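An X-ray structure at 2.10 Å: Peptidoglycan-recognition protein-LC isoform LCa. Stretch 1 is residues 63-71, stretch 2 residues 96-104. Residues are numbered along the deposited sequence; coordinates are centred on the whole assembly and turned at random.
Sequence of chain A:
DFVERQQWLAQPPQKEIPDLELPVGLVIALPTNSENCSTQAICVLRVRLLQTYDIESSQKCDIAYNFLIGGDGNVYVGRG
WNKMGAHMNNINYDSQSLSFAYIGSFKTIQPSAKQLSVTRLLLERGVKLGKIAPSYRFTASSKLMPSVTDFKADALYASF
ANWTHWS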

# COMPACT_ATOMS: atom_id res chain seq x y z
N ILE A 63 -7.59 6.03 0.23
CA ILE A 63 -8.34 5.30 1.24
C ILE A 63 -9.37 6.23 1.87
O ILE A 63 -9.10 7.42 2.09
CB ILE A 63 -7.39 4.66 2.30
CG1 ILE A 63 -8.12 3.56 3.07
CG2 ILE A 63 -6.72 5.74 3.20
CD1 ILE A 63 -7.21 2.51 3.64
N ALA A 64 -10.57 5.72 2.12
CA ALA A 64 -11.73 6.57 2.36
C ALA A 64 -11.72 7.23 3.74
O ALA A 64 -12.47 8.20 3.97
CB ALA A 64 -13.04 5.77 2.13
N TYR A 65 -10.87 6.75 4.65
CA TYR A 65 -11.00 7.03 6.07
C TYR A 65 -9.86 7.87 6.65
O TYR A 65 -8.74 7.85 6.17
CB TYR A 65 -11.09 5.73 6.87
CG TYR A 65 -11.99 4.69 6.25
CD1 TYR A 65 -13.36 4.81 6.28
CD2 TYR A 65 -11.44 3.59 5.62
CE1 TYR A 65 -14.18 3.85 5.67
CE2 TYR A 65 -12.22 2.65 5.02
CZ TYR A 65 -13.58 2.77 5.04
OH TYR A 65 -14.31 1.78 4.44
N ASN A 66 -10.17 8.60 7.72
CA ASN A 66 -9.14 9.37 8.41
C ASN A 66 -8.15 8.47 9.16
O ASN A 66 -6.95 8.67 9.06
CB ASN A 66 -9.78 10.41 9.32
CG ASN A 66 -10.57 11.43 8.53
OD1 ASN A 66 -11.79 11.32 8.44
ND2 ASN A 66 -9.88 12.41 7.93
N PHE A 67 -8.68 7.49 9.88
CA PHE A 67 -7.86 6.52 10.63
C PHE A 67 -8.54 5.20 10.54
O PHE A 67 -9.75 5.15 10.38
CB PHE A 67 -7.73 6.94 12.10
CG PHE A 67 -6.98 8.22 12.29
CD1 PHE A 67 -5.60 8.23 12.29
CD2 PHE A 67 -7.66 9.42 12.41
CE1 PHE A 67 -4.90 9.42 12.43
CE2 PHE A 67 -6.97 10.61 12.54
CZ PHE A 67 -5.60 10.61 12.56
N LEU A 68 -7.75 4.13 10.61
CA LEU A 68 -8.26 2.77 10.66
C LEU A 68 -7.70 2.08 11.92
O LEU A 68 -6.53 2.24 12.25
CB LEU A 68 -7.86 1.98 9.41
CG LEU A 68 -8.37 2.56 8.07
CD1 LEU A 68 -7.31 3.43 7.43
CD2 LEU A 68 -8.80 1.46 7.11
N ILE A 69 -8.54 1.31 12.61
CA ILE A 69 -8.15 0.66 13.86
C ILE A 69 -8.15 -0.84 13.69
O ILE A 69 -9.17 -1.45 13.39
CB ILE A 69 -9.09 1.04 15.00
CG1 ILE A 69 -9.45 2.54 14.94
CG2 ILE A 69 -8.50 0.59 16.36
CD1 ILE A 69 -8.89 3.39 16.01
N GLY A 70 -6.98 -1.44 13.87
CA GLY A 70 -6.81 -2.87 13.67
C GLY A 70 -6.99 -3.67 14.96
O GLY A 70 -6.82 -3.15 16.06
N GLY A 71 -7.30 -4.96 14.80
CA GLY A 71 -7.47 -5.86 15.95
C GLY A 71 -6.26 -5.92 16.86
O GLY A 71 -6.39 -6.25 18.04
N GLN A 96 -17.69 17.55 7.64
CA GLN A 96 -17.93 17.95 9.03
C GLN A 96 -17.68 16.83 10.03
O GLN A 96 -18.21 16.85 11.14
CB GLN A 96 -19.36 18.47 9.16
CG GLN A 96 -19.60 19.69 8.30
CD GLN A 96 -20.99 20.24 8.45
OE1 GLN A 96 -21.19 21.19 9.21
NE2 GLN A 96 -21.95 19.67 7.72
N SER A 97 -16.84 15.87 9.66
CA SER A 97 -16.56 14.72 10.52
C SER A 97 -15.17 14.16 10.29
O SER A 97 -14.49 14.53 9.34
CB SER A 97 -17.60 13.61 10.31
OG SER A 97 -17.60 13.12 8.97
N LEU A 98 -14.76 13.30 11.22
CA LEU A 98 -13.64 12.40 11.03
C LEU A 98 -14.21 11.00 11.09
O LEU A 98 -15.21 10.76 11.78
CB LEU A 98 -12.62 12.57 12.16
CG LEU A 98 -11.75 13.83 12.15
CD1 LEU A 98 -11.10 13.97 13.51
CD2 LEU A 98 -10.68 13.81 11.03
N SER A 99 -13.58 10.09 10.35
CA SER A 99 -13.99 8.70 10.32
C SER A 99 -12.93 7.77 10.93
O SER A 99 -11.73 7.92 10.66
CB SER A 99 -14.30 8.24 8.90
OG SER A 99 -13.22 8.45 8.01
N PHE A 100 -13.39 6.86 11.78
CA PHE A 100 -12.58 5.77 12.32
C PHE A 100 -13.16 4.50 11.73
O PHE A 100 -14.30 4.15 12.03
CB PHE A 100 -12.66 5.64 13.85
CG PHE A 100 -12.10 6.80 14.63
CD1 PHE A 100 -11.46 7.87 14.03
CD2 PHE A 100 -12.22 6.81 16.02
CE1 PHE A 100 -10.95 8.92 14.80
CE2 PHE A 100 -11.73 7.85 16.77
CZ PHE A 100 -11.09 8.90 16.17
N ALA A 101 -12.39 3.82 10.89
CA ALA A 101 -12.83 2.55 10.32
C ALA A 101 -12.23 1.40 11.14
O ALA A 101 -11.04 1.42 11.47
CB ALA A 101 -12.40 2.43 8.89
N TYR A 102 -13.05 0.41 11.45
CA TYR A 102 -12.62 -0.73 12.25
C TYR A 102 -12.35 -1.87 11.28
O TYR A 102 -13.20 -2.24 10.49
CB TYR A 102 -13.69 -1.04 13.33
CG TYR A 102 -13.65 0.07 14.37
CD1 TYR A 102 -12.89 -0.08 15.52
CD2 TYR A 102 -14.24 1.31 14.13
CE1 TYR A 102 -12.79 0.95 16.46
CE2 TYR A 102 -14.14 2.35 15.04
CZ TYR A 102 -13.41 2.16 16.21
OH TYR A 102 -13.29 3.20 17.11
N ILE A 103 -11.12 -2.38 11.31
CA ILE A 103 -10.71 -3.41 10.34
C ILE A 103 -11.35 -4.74 10.69
O ILE A 103 -11.03 -5.35 11.70
CB ILE A 103 -9.20 -3.56 10.24
CG1 ILE A 103 -8.57 -2.22 9.87
CG2 ILE A 103 -8.84 -4.65 9.22
CD1 ILE A 103 -7.09 -2.17 10.03
N GLY A 104 -12.27 -5.19 9.83
CA GLY A 104 -13.03 -6.40 10.07
C GLY A 104 -14.47 -6.25 9.66
O GLY A 104 -14.85 -5.28 9.02
O HOH W 1 -9.02 -6.25 13.14

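Two parallel strands lie side by side, pairing Phe67 with Phe100, Leu68 with Ala101 and Ile69 with Tyr102, and the packing follows from their register. Phe67 N donates a hydrogen bond to Ser99 O (3.2 Å), Ala101 N to Phe67 O (3.0 Å), Ile69 N to Ala101 O (2.7 Å) and Ile103 N to Ile69 O (3.0 Å), so the chain of residues 63-71 uses alternate residues to zip itself to its neighbour.

Ala101, with only a methyl, sits where the paired CA atoms come closest: those of Leu68 and Ala101 are 4.6 Å apart. The Ala101 methyl is a small bump set squarely over a flat surface, its CB 3.5 Å from the centroid of the Tyr65 ring and nearly on the ring normal. Leu68 CG approaches the same CB at 4.1 Å, on the sheet face these two residues share.

The other face carries bulk matched to bulk. Phe67 CD2 meets Phe100 CE1 at 4.1 Å, and Tyr102 lays a ring face against Ile69, with Tyr102 CE1 4.0 Å from Ile69 CB.

At one end Asn66 and Ser99 trade hydrogen bonds, Asn66 N to Ser99 OG (3.1 Å) and Ser99 N to Asn66 OD1 (2.9 Å), each side chain serving the other's backbone. At the other, Ile103 CD1 lies 3.7 Å from Gly70 CA.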